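Local coordinates for hypothetical membrane spanning protein (Thermus thermophilus, PDB 2VPZ), which probably serves as the quinone-binding membrane subunit of a polysulfide reductase complex, passing electrons between the membrane quinone pool and its partner subunits, at residues I63-A66 with R71-F74. Residues are numbered along the deposited sequence; the frame is centred on the assembly and turned at random.
Sequences ILWA and RFRF
The indole of Trp65 reaches across to the backbone of Arg71, its NE1 giving a weak hydrogen bond to Arg71 O at 3.0 Å, bent to 128° at the proton. In Trp65 a chi1 of 167° sets CG opposite the backbone N, which swings the ring off the helix to the returning loop. A second polar approach joins Ala66 O and Arg71 NH1, 2.7 Å apart, but its angle is too poor for a hydrogen bond; the arginine chain, bent at chi2 and chi3, carries the guanidinium back to the carbonyl of Ala66.

The other contacts are van der Waals packing, mostly about the indole. Arg71 CB lies over one face, toward the rim, 4.1 Å from Trp65 NE1. Phe72 crosses the tryptophan side chain at about a right angle, bringing its CE2 to 4.1 Å from Trp65 CZ2, while Arg71 CG sits 3.5 Å above the centre of the Phe72 ring. Phe74 meets the indole edge to edge, its CE2 4.2 Å from Trp65 NE1. With an alanine here instead of the tryptophan, Arg71 O would probably lose this donor, and Phe72 CE2 and Phe74 CE2 the indole atoms they approach.

Arg73 NH2 hydrogen-bonds to the backbone of another protein chain, while Leu64 packs on His21, a ubiquinone-binding residue, on helix 16-41. The arrangement is that of a loop, leading on to helix 88-107, which packs back at the protein surface on the last residues of the predicted membrane-spanning helix 46-65, with the indole about 9 Å from the His21 side chain of the quinone site.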
loop_
_atom_site.group_PDB
_atom_site.type_symbol
_atom_site.label_atom_id
_atom_site.label_comp_id
_atom_site.label_asym_id
_atom_site.label_seq_id
_atom_site.Cartn_x
_atom_site.Cartn_y
_atom_site.Cartn_z
ATOM N N ILE C 63 35.236 -18.287 -29.284
ATOM C CA ILE C 63 34.331 -17.150 -29.418
ATOM C C ILE C 63 33.665 -16.669 -28.071
ATOM O O ILE C 63 33.121 -15.571 -28.016
ATOM C CB ILE C 63 33.279 -17.294 -30.659
ATOM C CG1 ILE C 63 31.888 -17.651 -30.181
ATOM C CG2 ILE C 63 33.835 -18.300 -31.684
ATOM C CD1 ILE C 63 30.742 -17.116 -31.099
ATOM N N LEU C 64 33.733 -17.474 -27.000
ATOM C CA LEU C 64 33.244 -17.067 -25.644
ATOM C C LEU C 64 34.261 -16.046 -25.080
ATOM O O LEU C 64 33.923 -15.113 -24.330
ATOM C CB LEU C 64 33.146 -18.256 -24.631
ATOM C CG LEU C 64 31.790 -18.937 -24.388
ATOM C CD1 LEU C 64 31.939 -20.346 -23.774
ATOM C CD2 LEU C 64 30.895 -18.050 -23.496
ATOM N N TRP C 65 35.521 -16.239 -25.449
ATOM C CA TRP C 65 36.621 -15.386 -25.025
ATOM C C TRP C 65 36.821 -14.144 -25.953
ATOM O O TRP C 65 37.040 -13.023 -25.471
ATOM C CB TRP C 65 37.919 -16.210 -24.904
ATOM C CG TRP C 65 39.154 -15.357 -24.777
ATOM C CD1 TRP C 65 39.698 -14.830 -23.633
ATOM C CD2 TRP C 65 39.941 -14.837 -25.866
ATOM N NE1 TRP C 65 40.762 -14.017 -23.949
ATOM C CE2 TRP C 65 40.936 -14.002 -25.308
ATOM C CE3 TRP C 65 39.893 -14.993 -27.267
ATOM C CZ2 TRP C 65 41.892 -13.317 -26.106
ATOM C CZ3 TRP C 65 40.839 -14.315 -28.069
ATOM C CH2 TRP C 65 41.826 -13.486 -27.475
ATOM N N ALA C 66 36.700 -14.326 -27.269
ATOM C CA ALA C 66 36.848 -13.249 -28.252
ATOM C C ALA C 66 35.699 -12.232 -28.240
ATOM O O ALA C 66 35.767 -11.169 -28.883
ATOM C CB ALA C 66 37.007 -13.822 -29.690
ATOM N N ARG C 71 38.216 -9.697 -22.312
ATOM C CA ARG C 71 39.076 -10.573 -23.106
ATOM C C ARG C 71 40.595 -10.306 -22.886
ATOM O O ARG C 71 41.386 -11.246 -22.923
ATOM C CB ARG C 71 38.721 -10.473 -24.610
ATOM C CG ARG C 71 39.683 -9.632 -25.440
ATOM C CD ARG C 71 38.941 -8.928 -26.579
ATOM N NE ARG C 71 37.776 -8.180 -26.124
ATOM C CZ ARG C 71 36.608 -8.122 -26.762
ATOM N NH1 ARG C 71 36.458 -8.785 -27.897
ATOM N NH2 ARG C 71 35.587 -7.415 -26.279
ATOM N N PHE C 72 41.000 -9.054 -22.656
ATOM C CA PHE C 72 42.417 -8.751 -22.424
ATOM C C PHE C 72 42.788 -8.476 -20.936
ATOM O O PHE C 72 43.940 -8.208 -20.615
ATOM C CB PHE C 72 42.913 -7.606 -23.358
ATOM C CG PHE C 72 42.895 -7.940 -24.853
ATOM C CD1 PHE C 72 42.371 -7.035 -25.784
ATOM C CD2 PHE C 72 43.370 -9.178 -25.324
ATOM C CE1 PHE C 72 42.309 -7.348 -27.154
ATOM C CE2 PHE C 72 43.318 -9.512 -26.701
ATOM C CZ PHE C 72 42.781 -8.591 -27.614
ATOM N N ARG C 73 41.813 -8.582 -20.043
ATOM C CA ARG C 73 42.055 -8.412 -18.612
ATOM C C ARG C 73 42.466 -9.747 -17.946
ATOM O O ARG C 73 42.915 -9.773 -16.791
ATOM C CB ARG C 73 40.808 -7.820 -17.941
ATOM C CG ARG C 73 40.533 -6.419 -18.439
ATOM C CD ARG C 73 40.005 -5.564 -17.291
ATOM N NE ARG C 73 38.784 -6.160 -16.743
ATOM C CZ ARG C 73 38.564 -6.521 -15.476
ATOM N NH1 ARG C 73 39.490 -6.352 -14.542
ATOM N NH2 ARG C 73 37.399 -7.083 -15.144
ATOM N N PHE C 74 42.332 -10.820 -18.708
ATOM C CA PHE C 74 42.645 -12.193 -18.320
ATOM C C PHE C 74 42.182 -12.562 -16.912
ATOM O O PHE C 74 42.986 -12.782 -16.003
ATOM C CB PHE C 74 44.149 -12.465 -18.522
ATOM C CG PHE C 74 44.636 -12.199 -19.935
ATOM C CD1 PHE C 74 45.730 -11.359 -20.171
ATOM C CD2 PHE C 74 43.952 -12.754 -21.025
ATOM C CE1 PHE C 74 46.157 -11.067 -21.488
ATOM C CE2 PHE C 74 44.355 -12.479 -22.353
ATOM C CZ PHE C 74 45.466 -11.621 -22.580
#